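Local coordinates for flagella basal body P-ring formation protein flgA (Salmonella typhimurium, PDB 3TEE), which takes part in assembling the P-ring of the bacterial flagellar basal body in the periplasm and may act there as a chaperone for the P-ring protein, at residues Q1-Q6 and L32-E37; V53-R58 and L66-Q71; N75-A80 and L110-I115; D117-R122 and M134-W139. All coordinates share one frame; numbering follows the deposited sequence.

Interaction 1: residues Q1-Q6 and L32-E37; sequences QDINAQ and LLPSCE
Ile3, in the first turn of the N-terminal helix 2-14, packs against Leu33 and Pro34 of the 32-37 loop, a helix-on-loop contact at the surface of the N-terminal part of FlgA. The tight side is apolar. CG2 of Ile3 lies 3.8 Å from CD1 of Leu33 where the two branched chains cross at a slant. With CG1 anti to the backbone N (chi1 -172°), Ile3 carries CD1 out to the pyrrolidine ring, tip to tip with Pro34, and CD1 stands 3.7 Å from Pro34 CG. A beta-branched residue suits this place because its two arms serve two neighbours at once, while the rigid proline offers a fixed apolar surface. Phe41 of strand 40-42 also touches Ile3. The loop itself is tied down by the disulfide from Cys36 to Cys59.

The other side is looser and polar, with exposed Asp2 and Glu37. Asp2 OD2 comes no nearer than 3.7 Å to Glu37 O, and the two carboxylates stand well apart. One bond closes this margin: Gln6, extended beyond CG, reaches across with its amide, and NE2 donates to Glu37 O at 2.8 Å, nearly straight at 165° and in the plane of the amide.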
loop_
_atom_site.group_PDB
_atom_site.type_symbol
_atom_site.label_atom_id
_atom_site.label_comp_id
_atom_site.label_asym_id
_atom_site.label_seq_id
_atom_site.Cartn_x
_atom_site.Cartn_y
_atom_site.Cartn_z
ATOM N N GLN A 1 -31.006 9.058 -22.893
ATOM C CA GLN A 1 -29.558 9.014 -22.663
ATOM C C GLN A 1 -29.086 9.763 -21.392
ATOM O O GLN A 1 -27.903 9.769 -21.095
ATOM C CB GLN A 1 -28.736 9.354 -23.936
ATOM C CG GLN A 1 -29.237 10.558 -24.751
ATOM C CD GLN A 1 -28.478 10.770 -26.046
ATOM O OE1 GLN A 1 -29.068 10.852 -27.131
ATOM N NE2 GLN A 1 -27.155 10.902 -25.966
ATOM N N ASP A 2 -30.056 10.300 -20.610
ATOM C CA ASP A 2 -29.930 11.044 -19.353
ATOM C C ASP A 2 -29.133 10.259 -18.290
ATOM O O ASP A 2 -28.059 10.716 -17.914
ATOM C CB ASP A 2 -31.337 11.413 -18.843
ATOM C CG ASP A 2 -31.459 12.600 -17.910
ATOM O OD1 ASP A 2 -30.815 13.640 -18.183
ATOM O OD2 ASP A 2 -32.311 12.546 -16.988
ATOM N N ILE A 3 -29.624 9.080 -17.839
ATOM C CA ILE A 3 -28.942 8.268 -16.813
ATOM C C ILE A 3 -27.536 7.860 -17.207
ATOM O O ILE A 3 -26.619 7.890 -16.376
ATOM C CB ILE A 3 -29.786 7.052 -16.311
ATOM C CG1 ILE A 3 -29.123 6.346 -15.095
ATOM C CG2 ILE A 3 -30.076 6.031 -17.449
ATOM C CD1 ILE A 3 -29.418 6.977 -13.844
ATOM N N ASN A 4 -27.366 7.450 -18.460
ATOM C CA ASN A 4 -26.072 7.013 -18.960
ATOM C C ASN A 4 -25.048 8.178 -18.915
ATOM O O ASN A 4 -23.932 7.991 -18.444
ATOM C CB ASN A 4 -26.234 6.430 -20.376
ATOM C CG ASN A 4 -26.588 4.952 -20.364
ATOM O OD1 ASN A 4 -25.819 4.100 -19.878
ATOM N ND2 ASN A 4 -27.738 4.604 -20.936
ATOM N N ALA A 5 -25.473 9.378 -19.329
ATOM C CA ALA A 5 -24.637 10.593 -19.321
ATOM C C ALA A 5 -24.277 10.982 -17.856
ATOM O O ALA A 5 -23.141 11.332 -17.572
ATOM C CB ALA A 5 -25.396 11.734 -19.992
ATOM N N GLN A 6 -25.256 10.896 -16.945
ATOM C CA GLN A 6 -25.058 11.214 -15.530
ATOM C C GLN A 6 -24.105 10.227 -14.883
ATOM O O GLN A 6 -23.157 10.660 -14.231
ATOM C CB GLN A 6 -26.413 11.214 -14.802
ATOM C CG GLN A 6 -27.311 12.390 -15.192
ATOM C CD GLN A 6 -28.646 12.359 -14.453
ATOM O OE1 GLN A 6 -28.951 11.419 -13.740
ATOM N NE2 GLN A 6 -29.483 13.365 -14.628
ATOM N N LEU A 32 -35.803 -0.832 -13.782
ATOM C CA LEU A 32 -35.410 -0.478 -12.428
ATOM C C LEU A 32 -34.527 0.792 -12.345
ATOM O O LEU A 32 -33.861 1.015 -11.335
ATOM C CB LEU A 32 -34.888 -1.670 -11.604
ATOM C CG LEU A 32 -33.716 -2.493 -12.110
ATOM C CD1 LEU A 32 -32.397 -1.974 -11.551
ATOM C CD2 LEU A 32 -33.867 -3.935 -11.683
ATOM N N LEU A 33 -34.565 1.640 -13.400
ATOM C CA LEU A 33 -33.822 2.901 -13.433
ATOM C C LEU A 33 -34.540 3.955 -12.592
ATOM O O LEU A 33 -35.778 3.924 -12.505
ATOM C CB LEU A 33 -33.661 3.438 -14.875
ATOM C CG LEU A 33 -32.629 2.747 -15.777
ATOM C CD1 LEU A 33 -32.729 3.297 -17.199
ATOM C CD2 LEU A 33 -31.193 2.919 -15.246
ATOM N N PRO A 34 -33.806 4.912 -11.975
ATOM C CA PRO A 34 -34.494 5.970 -11.197
ATOM C C PRO A 34 -35.422 6.816 -12.084
ATOM O O PRO A 34 -35.116 7.023 -13.261
ATOM C CB PRO A 34 -33.340 6.803 -10.647
ATOM C CG PRO A 34 -32.197 6.503 -11.524
ATOM C CD PRO A 34 -32.342 5.090 -11.931
ATOM N N SER A 35 -36.562 7.263 -11.543
ATOM C CA SER A 35 -37.551 8.060 -12.288
ATOM C C SER A 35 -37.243 9.546 -12.259
ATOM O O SER A 35 -37.713 10.272 -13.136
ATOM C CB SER A 35 -38.946 7.858 -11.701
ATOM O OG SER A 35 -39.278 6.483 -11.622
ATOM N N CYS A 36 -36.563 10.033 -11.201
ATOM C CA CYS A 36 -36.326 11.466 -11.088
ATOM C C CYS A 36 -35.282 11.986 -12.070
ATOM O O CYS A 36 -34.511 11.211 -12.644
ATOM C CB CYS A 36 -36.015 11.866 -9.652
ATOM S SG CYS A 36 -34.438 11.217 -9.048
ATOM N N GLU A 37 -35.254 13.311 -12.237
ATOM C CA GLU A 37 -34.361 14.029 -13.152
ATOM C C GLU A 37 -32.899 13.952 -12.691
ATOM O O GLU A 37 -32.001 13.794 -13.520
ATOM C CB GLU A 37 -34.810 15.498 -13.173
ATOM C CG GLU A 37 -34.309 16.333 -14.330
ATOM C CD GLU A 37 -34.891 17.733 -14.316
ATOM O OE1 GLU A 37 -36.136 17.863 -14.317
ATOM O OE2 GLU A 37 -34.099 18.703 -14.282
#

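Interaction 2: residues V53-R58 and L66-Q71; sequences VNVVAR and LQVNVQ
Val53 and Val68 face each other as a hydrogen-bonded pair of the antiparallel beta hairpin formed by strands 53-59 and 62-79. Two backbone bonds join them, Val53 N to Val68 O at 2.9 Å and Val68 N to Val53 O at 3.0 Å. The next such pair, Val55 and Leu66, is also bonded twice, with Leu66 N giving to Val55 O at 2.7 Å. Between them Asn54 and Gln67 form a non-hydrogen-bonded pair, and CA of Asn54 makes a CA-H...O contact with Leu66 O.

Val53, Val55, Val68, Val70 and Leu66 share one face of the sheet, where compact beta-branched side chains fit an extended backbone. In both Val53 and Val68, CG2 sits between the backbone N and the carbonyl carbon (chi1 -60° and -58°), and these two methyls meet at 3.5 Å. Farther along, Leu66 CD1 rests 3.8 Å from Ala57 CB, a small residue that admits the longer branch. On the opposite face the pair Asn54 and Gln67 is polar, as suits its greater exposure; their amides are nearly coplanar, with Asn54 OD1 3.6 Å from Gln67 CG.

Beyond this first shell, Phe11 of helix 2-14 touches Val53, Val55, Val68 and Val70, making theirs the inner face. Outside the hairpin, Gln67 N is hydrogen-bonded to Ser28 OG.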
loop_
_atom_site.group_PDB
_atom_site.type_symbol
_atom_site.label_atom_id
_atom_site.label_comp_id
_atom_site.label_asym_id
_atom_site.label_seq_id
_atom_site.Cartn_x
_atom_site.Cartn_y
_atom_site.Cartn_z
ATOM N N VAL A 53 -19.768 -2.985 -10.915
ATOM C CA VAL A 53 -20.055 -2.392 -9.615
ATOM C C VAL A 53 -21.545 -2.187 -9.402
ATOM O O VAL A 53 -22.308 -2.106 -10.360
ATOM C CB VAL A 53 -19.247 -1.087 -9.348
ATOM C CG1 VAL A 53 -17.722 -1.326 -9.391
ATOM C CG2 VAL A 53 -19.643 0.021 -10.310
ATOM N N ASN A 54 -21.946 -2.041 -8.140
ATOM C CA ASN A 54 -23.337 -1.758 -7.827
ATOM C C ASN A 54 -23.425 -0.285 -7.447
ATOM O O ASN A 54 -22.588 0.212 -6.689
ATOM C CB ASN A 54 -23.847 -2.653 -6.677
ATOM C CG ASN A 54 -23.810 -4.136 -7.016
ATOM O OD1 ASN A 54 -24.284 -4.576 -8.068
ATOM N ND2 ASN A 54 -23.235 -4.936 -6.127
ATOM N N VAL A 55 -24.406 0.416 -8.005
ATOM C CA VAL A 55 -24.625 1.834 -7.701
ATOM C C VAL A 55 -26.017 1.980 -7.127
ATOM O O VAL A 55 -26.978 1.529 -7.753
ATOM C CB VAL A 55 -24.466 2.728 -8.957
ATOM C CG1 VAL A 55 -24.865 4.186 -8.666
ATOM C CG2 VAL A 55 -23.049 2.656 -9.507
ATOM N N VAL A 56 -26.130 2.673 -5.991
ATOM C CA VAL A 56 -27.411 2.994 -5.397
ATOM C C VAL A 56 -27.835 4.330 -6.032
ATOM O O VAL A 56 -27.037 5.265 -6.086
ATOM C CB VAL A 56 -27.360 3.051 -3.848
ATOM C CG1 VAL A 56 -28.693 3.544 -3.277
ATOM C CG2 VAL A 56 -27.015 1.669 -3.280
ATOM N N ALA A 57 -29.052 4.388 -6.574
ATOM C CA ALA A 57 -29.573 5.614 -7.188
ATOM C C ALA A 57 -30.850 5.966 -6.452
ATOM O O ALA A 57 -31.814 5.185 -6.457
ATOM C CB ALA A 57 -29.847 5.398 -8.675
ATOM N N ARG A 58 -30.841 7.109 -5.755
ATOM C CA ARG A 58 -31.995 7.502 -4.956
ATOM C C ARG A 58 -32.782 8.611 -5.596
ATOM O O ARG A 58 -32.192 9.542 -6.120
ATOM C CB ARG A 58 -31.569 7.963 -3.546
ATOM C CG ARG A 58 -31.088 6.843 -2.618
ATOM C CD ARG A 58 -30.847 7.433 -1.230
ATOM N NE ARG A 58 -30.564 6.424 -0.206
ATOM C CZ ARG A 58 -29.375 5.867 -0.016
ATOM N NH1 ARG A 58 -29.204 4.967 0.942
ATOM N NH2 ARG A 58 -28.351 6.191 -0.793
ATOM N N LEU A 66 -28.517 -0.297 -9.040
ATOM C CA LEU A 66 -28.122 -0.438 -10.432
ATOM C C LEU A 66 -26.863 -1.269 -10.554
ATOM O O LEU A 66 -25.979 -1.187 -9.702
ATOM C CB LEU A 66 -27.925 0.938 -11.118
ATOM C CG LEU A 66 -29.034 1.996 -10.942
ATOM C CD1 LEU A 66 -28.647 3.275 -11.643
ATOM C CD2 LEU A 66 -30.415 1.497 -11.467
ATOM N N GLN A 67 -26.785 -2.085 -11.602
ATOM C CA GLN A 67 -25.576 -2.855 -11.861
ATOM C C GLN A 67 -24.969 -2.229 -13.090
ATOM O O GLN A 67 -25.650 -2.059 -14.103
ATOM C CB GLN A 67 -25.866 -4.343 -12.104
ATOM C CG GLN A 67 -26.432 -5.088 -10.887
ATOM C CD GLN A 67 -26.670 -6.533 -11.245
ATOM O OE1 GLN A 67 -27.468 -6.861 -12.137
ATOM N NE2 GLN A 67 -25.915 -7.417 -10.618
ATOM N N VAL A 68 -23.718 -1.787 -12.973
ATOM C CA VAL A 68 -23.053 -1.131 -14.099
ATOM C C VAL A 68 -21.680 -1.769 -14.311
ATOM O O VAL A 68 -21.089 -2.309 -13.385
ATOM C CB VAL A 68 -22.913 0.425 -13.960
ATOM C CG1 VAL A 68 -24.264 1.123 -13.781
ATOM C CG2 VAL A 68 -21.953 0.803 -12.836
ATOM N N ASN A 69 -21.179 -1.656 -15.511
ATOM C CA ASN A 69 -19.816 -2.040 -15.830
ATOM C C ASN A 69 -19.076 -0.716 -16.120
ATOM O O ASN A 69 -19.538 0.101 -16.916
ATOM C CB ASN A 69 -19.740 -2.983 -17.032
ATOM C CG ASN A 69 -18.290 -3.282 -17.385
ATOM O OD1 ASN A 69 -17.714 -2.667 -18.273
ATOM N ND2 ASN A 69 -17.628 -4.099 -16.589
ATOM N N VAL A 70 -17.962 -0.506 -15.446
ATOM C CA VAL A 70 -17.175 0.716 -15.625
ATOM C C VAL A 70 -15.809 0.352 -16.210
ATOM O O VAL A 70 -14.988 -0.273 -15.550
ATOM C CB VAL A 70 -17.043 1.510 -14.303
ATOM C CG1 VAL A 70 -16.205 2.780 -14.486
ATOM C CG2 VAL A 70 -18.413 1.824 -13.699
ATOM N N GLN A 71 -15.578 0.754 -17.444
ATOM C CA GLN A 71 -14.264 0.567 -18.083
ATOM C C GLN A 71 -13.447 1.809 -17.750
ATOM O O GLN A 71 -13.893 2.923 -18.032
ATOM C CB GLN A 71 -14.413 0.430 -19.604
ATOM C CG GLN A 71 -15.259 -0.760 -20.049
ATOM C CD GLN A 71 -15.295 -0.928 -21.552
ATOM O OE1 GLN A 71 -14.960 -0.026 -22.327
ATOM N NE2 GLN A 71 -15.654 -2.119 -22.001
#

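Interaction 3: residues N75-A80 and L110-I115; sequences NYVAVA and LDIRQI
Val77 makes the largest single contribution to this contact, pointing from strand 62-79 toward the short 3-10 turn formed by residues 112-115. Its apolar contacts come first. CG2 touches both the backbone and the side chain of Ile112, at 3.9 Å from CA and 3.9 Å from CD1, and the two side chains cross at about a right angle. CG1, anti to the backbone N (chi1 -179°), lies between the two isoleucines, 4.1 Å from Ile112 CD1 and 4.2 Å from Ile115 CG1. Valine suits the place because both its methyls can lie against Ile112 while CG1 also reaches Ile115, which in turn touches Val94 of strand 94-100. At the other end Leu110 sends CD2 to Tyr76 CB at 3.7 Å. Only the root of the tyrosine takes part in this: CG lies between the backbone N and the carbonyl carbon (chi1 65°), and the end of the side chain leads away from the contact. Tyr76 also touches Lys97 and Leu104.

Polar bonds do not cross between the two segments, but they shape the turn. Asp111 makes an Asx turn, accepting the backbone N of Arg113 on OD2 at 3.1 Å, from above the carboxylate plane. Gln114 N bonds to Asp111 O at 3.0 Å. The poorly ordered Arg113 adds a charge interaction with Asp111, without an N-H directed at the oxygen.

The strand has its own backbone ties, Val77 bonding to Val109 and Val130. The whole is plain hydrophobic packing within the P-ring chaperone family region: a 3-10 turn preceded by an Asx turn at Asp111, packed on a strand of an antiparallel sheet.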
loop_
_atom_site.group_PDB
_atom_site.type_symbol
_atom_site.label_atom_id
_atom_site.label_comp_id
_atom_site.label_asym_id
_atom_site.label_seq_id
_atom_site.Cartn_x
_atom_site.Cartn_y
_atom_site.Cartn_z
ATOM N N ASN A 75 -2.989 4.843 -15.946
ATOM C CA ASN A 75 -1.658 4.335 -15.675
ATOM C C ASN A 75 -1.600 3.377 -14.482
ATOM O O ASN A 75 -2.376 3.468 -13.520
ATOM C CB ASN A 75 -0.641 5.503 -15.534
ATOM C CG ASN A 75 -0.300 6.195 -16.849
ATOM O OD1 ASN A 75 -0.321 5.602 -17.928
ATOM N ND2 ASN A 75 0.075 7.460 -16.794
ATOM N N TYR A 76 -0.706 2.406 -14.593
ATOM C CA TYR A 76 -0.443 1.447 -13.528
ATOM C C TYR A 76 1.044 1.096 -13.630
ATOM O O TYR A 76 1.675 1.360 -14.655
ATOM C CB TYR A 76 -1.343 0.201 -13.643
ATOM C CG TYR A 76 -1.101 -0.641 -14.872
ATOM C CD1 TYR A 76 -0.212 -1.716 -14.840
ATOM C CD2 TYR A 76 -1.766 -0.373 -16.067
ATOM C CE1 TYR A 76 -0.012 -2.517 -15.959
ATOM C CE2 TYR A 76 -1.537 -1.137 -17.203
ATOM C CZ TYR A 76 -0.657 -2.208 -17.142
ATOM O OH TYR A 76 -0.451 -2.985 -18.236
ATOM N N VAL A 77 1.583 0.528 -12.574
ATOM C CA VAL A 77 2.996 0.187 -12.513
ATOM C C VAL A 77 3.165 -1.222 -13.083
ATOM O O VAL A 77 2.498 -2.154 -12.633
ATOM C CB VAL A 77 3.562 0.355 -11.064
ATOM C CG1 VAL A 77 5.060 0.010 -11.005
ATOM C CG2 VAL A 77 3.324 1.787 -10.546
ATOM N N ALA A 78 4.082 -1.367 -14.061
ATOM C CA ALA A 78 4.429 -2.632 -14.708
ATOM C C ALA A 78 5.955 -2.835 -14.657
ATOM O O ALA A 78 6.722 -1.874 -14.597
ATOM C CB ALA A 78 3.959 -2.624 -16.172
ATOM N N VAL A 79 6.383 -4.086 -14.723
ATOM C CA VAL A 79 7.809 -4.466 -14.780
ATOM C C VAL A 79 8.357 -4.070 -16.178
ATOM O O VAL A 79 7.695 -4.323 -17.203
ATOM C CB VAL A 79 7.948 -5.973 -14.508
ATOM C CG1 VAL A 79 9.413 -6.415 -14.552
ATOM C CG2 VAL A 79 7.348 -6.310 -13.130
ATOM N N ALA A 80 9.494 -3.362 -16.202
ATOM C CA ALA A 80 10.135 -2.900 -17.445
ATOM C C ALA A 80 11.389 -3.715 -17.800
ATOM O O ALA A 80 11.853 -3.623 -18.937
ATOM C CB ALA A 80 10.510 -1.426 -17.332
ATOM N N LEU A 110 -0.853 1.500 -8.602
ATOM C CA LEU A 110 -1.231 2.482 -9.619
ATOM C C LEU A 110 -0.341 3.710 -9.583
ATOM O O LEU A 110 -0.088 4.343 -10.617
ATOM C CB LEU A 110 -2.710 2.888 -9.471
ATOM C CG LEU A 110 -3.746 1.765 -9.503
ATOM C CD1 LEU A 110 -5.137 2.318 -9.290
ATOM C CD2 LEU A 110 -3.659 0.940 -10.799
ATOM N N ASP A 111 0.153 4.024 -8.395
ATOM C CA ASP A 111 0.972 5.191 -8.132
ATOM C C ASP A 111 2.412 4.770 -7.977
ATOM O O ASP A 111 2.734 4.014 -7.068
ATOM C CB ASP A 111 0.442 5.888 -6.869
ATOM C CG ASP A 111 1.281 7.015 -6.306
ATOM O OD1 ASP A 111 1.152 7.292 -5.095
ATOM O OD2 ASP A 111 2.050 7.638 -7.081
ATOM N N ILE A 112 3.279 5.278 -8.854
ATOM C CA ILE A 112 4.711 4.998 -8.880
ATOM C C ILE A 112 5.410 5.312 -7.534
ATOM O O ILE A 112 6.425 4.703 -7.216
ATOM C CB ILE A 112 5.346 5.738 -10.090
ATOM C CG1 ILE A 112 6.702 5.154 -10.516
ATOM C CG2 ILE A 112 5.390 7.262 -9.877
ATOM C CD1 ILE A 112 6.632 3.791 -11.255
ATOM N N ARG A 113 4.837 6.225 -6.730
ATOM C CA ARG A 113 5.396 6.591 -5.418
ATOM C C ARG A 113 5.307 5.434 -4.420
ATOM O O ARG A 113 6.201 5.303 -3.583
ATOM C CB ARG A 113 4.733 7.867 -4.864
ATOM C CG ARG A 113 5.008 9.103 -5.725
ATOM C CD ARG A 113 4.353 10.356 -5.176
ATOM N NE ARG A 113 2.940 10.462 -5.549
ATOM C CZ ARG A 113 1.922 10.208 -4.732
ATOM N NH1 ARG A 113 2.143 9.795 -3.489
ATOM N NH2 ARG A 113 0.672 10.336 -5.161
ATOM N N GLN A 114 4.279 4.559 -4.549
ATOM C CA GLN A 114 4.090 3.375 -3.690
ATOM C C GLN A 114 5.240 2.350 -3.815
ATOM O O GLN A 114 5.368 1.496 -2.942
ATOM C CB GLN A 114 2.762 2.642 -4.008
ATOM C CG GLN A 114 1.463 3.464 -3.963
ATOM C CD GLN A 114 0.265 2.581 -4.273
ATOM O OE1 GLN A 114 -0.010 1.616 -3.543
ATOM N NE2 GLN A 114 -0.470 2.864 -5.379
ATOM N N ILE A 115 6.022 2.384 -4.920
ATOM C CA ILE A 115 7.121 1.436 -5.156
ATOM C C ILE A 115 8.512 1.949 -4.737
ATOM O O ILE A 115 9.523 1.300 -5.005
ATOM C CB ILE A 115 7.068 0.674 -6.528
ATOM C CG1 ILE A 115 7.152 1.600 -7.762
ATOM C CG2 ILE A 115 5.837 -0.218 -6.612
ATOM C CD1 ILE A 115 8.553 2.236 -8.080
#

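Interaction 4: residues D117-R122 and M134-W139; sequences DAVSLR and MIRQAW
Arg136 lies alongside Val119, its partner in a hydrogen-bonded pair of the small two-stranded antiparallel sheet made by 118-120 and 135-137. Val119 N gives to Arg136 O at 2.8 Å, and Arg136 N returns a bond to Val119 O at 2.9 Å. Leu121 N to Met134 O and Ala138 N to Asp117 O extend the ladder at its two ends.

From CB outward, the arginine first follows Leu121. Arg136 CB is 4.0 Å from Leu121 CD2. The first torsion of Arg136 (chi1 63°) puts CG between its backbone N and carbonyl carbon, beside Val119 O and 3.8 Å from Leu121 CD2, and CD follows along the same methyl. The chain then stays extended to NE, which bonds to a glycerol probably from the crystallisation liquor. At the tip, Val119 CG1 lies over one face of the guanidinium, 3.4 Å from Arg136 NH2, and Trp139 NE1 over the opposite one, both toward the rim. A long chain with a flat charged end suits this place, its methylenes serving the leucine and its faces the valine and indole. Arg136 NH1 bonds to Gln137 O at 3.2 Å, which helps hold the rotation of the group.

On the other face of the sheet Ile135 CD1 packs on Ala118. A second guanidinium, that of Arg122, has Met134 CG centred over one face, 4.0 Å from CZ.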
loop_
_atom_site.group_PDB
_atom_site.type_symbol
_atom_site.label_atom_id
_atom_site.label_comp_id
_atom_site.label_asym_id
_atom_site.label_seq_id
_atom_site.Cartn_x
_atom_site.Cartn_y
_atom_site.Cartn_z
ATOM N N ASP A 117 11.571 2.370 -2.495
ATOM C CA ASP A 117 12.189 1.420 -1.550
ATOM C C ASP A 117 11.519 0.019 -1.490
ATOM O O ASP A 117 11.650 -0.685 -0.486
ATOM C CB ASP A 117 12.411 2.035 -0.148
ATOM C CG ASP A 117 13.694 2.826 -0.055
ATOM O OD1 ASP A 117 14.770 2.198 0.045
ATOM O OD2 ASP A 117 13.626 4.075 -0.118
ATOM N N ALA A 118 10.808 -0.381 -2.564
ATOM C CA ALA A 118 10.176 -1.697 -2.637
ATOM C C ALA A 118 11.178 -2.710 -3.164
ATOM O O ALA A 118 12.117 -2.355 -3.877
ATOM C CB ALA A 118 8.949 -1.650 -3.522
ATOM N N VAL A 119 11.023 -3.970 -2.747
ATOM C CA VAL A 119 11.891 -5.072 -3.131
ATOM C C VAL A 119 10.982 -6.210 -3.595
ATOM O O VAL A 119 9.918 -6.426 -3.007
ATOM C CB VAL A 119 12.812 -5.471 -1.934
ATOM C CG1 VAL A 119 13.516 -6.792 -2.182
ATOM C CG2 VAL A 119 13.845 -4.374 -1.635
ATOM N N SER A 120 11.389 -6.929 -4.654
ATOM C CA SER A 120 10.568 -8.007 -5.181
ATOM C C SER A 120 10.639 -9.268 -4.331
ATOM O O SER A 120 11.718 -9.675 -3.901
ATOM C CB SER A 120 10.980 -8.341 -6.613
ATOM O OG SER A 120 10.008 -9.202 -7.172
ATOM N N LEU A 121 9.485 -9.891 -4.117
ATOM C CA LEU A 121 9.387 -11.185 -3.433
ATOM C C LEU A 121 9.498 -12.313 -4.467
ATOM O O LEU A 121 9.627 -13.474 -4.091
ATOM C CB LEU A 121 8.051 -11.314 -2.674
ATOM C CG LEU A 121 7.862 -10.384 -1.462
ATOM C CD1 LEU A 121 6.438 -10.450 -0.963
ATOM C CD2 LEU A 121 8.835 -10.742 -0.324
ATOM N N ARG A 122 9.434 -11.978 -5.769
ATOM C CA ARG A 122 9.442 -12.989 -6.840
ATOM C C ARG A 122 10.336 -12.633 -8.004
ATOM O O ARG A 122 10.695 -11.471 -8.173
ATOM C CB ARG A 122 8.016 -13.152 -7.429
ATOM C CG ARG A 122 6.878 -13.306 -6.431
ATOM C CD ARG A 122 5.637 -13.796 -7.124
ATOM N NE ARG A 122 4.463 -13.667 -6.266
ATOM C CZ ARG A 122 3.211 -13.704 -6.706
ATOM N NH1 ARG A 122 2.959 -13.853 -8.002
ATOM N NH2 ARG A 122 2.200 -13.583 -5.856
ATOM N N MET A 134 3.459 -9.029 -4.561
ATOM C CA MET A 134 4.737 -9.442 -5.172
ATOM C C MET A 134 5.912 -8.745 -4.526
ATOM O O MET A 134 7.057 -9.054 -4.857
ATOM C CB MET A 134 4.796 -9.054 -6.668
ATOM C CG MET A 134 3.903 -9.818 -7.589
ATOM S SD MET A 134 3.742 -8.895 -9.179
ATOM C CE MET A 134 3.044 -10.199 -10.120
ATOM N N ILE A 135 5.644 -7.725 -3.710
ATOM C CA ILE A 135 6.683 -6.860 -3.167
ATOM C C ILE A 135 6.614 -6.667 -1.644
ATOM O O ILE A 135 5.572 -6.886 -1.025
ATOM C CB ILE A 135 6.657 -5.464 -3.909
ATOM C CG1 ILE A 135 5.415 -4.632 -3.518
ATOM C CG2 ILE A 135 6.795 -5.617 -5.462
ATOM C CD1 ILE A 135 5.451 -3.121 -3.903
ATOM N N ARG A 136 7.707 -6.142 -1.091
ATOM C CA ARG A 136 7.868 -5.806 0.329
ATOM C C ARG A 136 8.711 -4.543 0.422
ATOM O O ARG A 136 9.363 -4.181 -0.562
ATOM C CB ARG A 136 8.565 -6.971 1.085
ATOM C CG ARG A 136 10.001 -7.288 0.628
ATOM C CD ARG A 136 10.799 -8.038 1.702
ATOM N NE ARG A 136 12.058 -8.605 1.192
ATOM C CZ ARG A 136 13.212 -7.950 1.134
ATOM N NH1 ARG A 136 13.291 -6.688 1.541
ATOM N NH2 ARG A 136 14.295 -8.549 0.667
ATOM N N GLN A 137 8.762 -3.901 1.620
ATOM C CA GLN A 137 9.642 -2.751 1.812
ATOM C C GLN A 137 11.052 -3.268 1.964
ATOM O O GLN A 137 11.238 -4.413 2.384
ATOM C CB GLN A 137 9.221 -1.896 3.030
ATOM C CG GLN A 137 8.232 -0.782 2.670
ATOM C CD GLN A 137 8.748 0.162 1.603
ATOM O OE1 GLN A 137 9.673 0.955 1.821
ATOM N NE2 GLN A 137 8.165 0.086 0.415
ATOM N N ALA A 138 12.051 -2.454 1.588
ATOM C CA ALA A 138 13.455 -2.835 1.705
ATOM C C ALA A 138 13.840 -3.031 3.183
ATOM O O ALA A 138 13.176 -2.489 4.073
ATOM C CB ALA A 138 14.338 -1.760 1.088
ATOM N N TRP A 139 14.892 -3.810 3.441
ATOM C CA TRP A 139 15.348 -4.000 4.817
ATOM C C TRP A 139 16.255 -2.838 5.194
ATOM O O TRP A 139 17.307 -2.663 4.576
ATOM C CB TRP A 139 16.102 -5.323 4.985
ATOM C CG TRP A 139 15.357 -6.577 4.611
ATOM C CD1 TRP A 139 15.867 -7.649 3.941
ATOM C CD2 TRP A 139 14.016 -6.937 4.986
ATOM N NE1 TRP A 139 14.933 -8.655 3.878
ATOM C CE2 TRP A 139 13.783 -8.239 4.499
ATOM C CE3 TRP A 139 13.001 -6.297 5.718
ATOM C CZ2 TRP A 139 12.575 -8.916 4.715
ATOM C CZ3 TRP A 139 11.790 -6.956 5.908
ATOM C CH2 TRP A 139 11.578 -8.241 5.388
#

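Overall arrangement
From the N terminus, interaction 1 closes the first loop by returning 32-37 to the opening turn of helix 2-14. Interaction 2 then forms the hairpin 53-58/66-71 and touches interaction 1 directly, Pro34 CG lying 3.9 Å from Ala57 CB. The long strand 62-79 leads on into interaction 3, whose centre is about 27 Å from that of interaction 2; it closes the excursion through 81-109, which includes strand 94-100. Interaction 4 closes a shorter loop and packs on interaction 3 through Ile115 and Ile135. All four follow in series, with none crossing or enclosing another. Two touching pairs thus arise, joined by one strand, and the chain continues from Trp139 to the sheet running from strand 146-152 to strand 194-197.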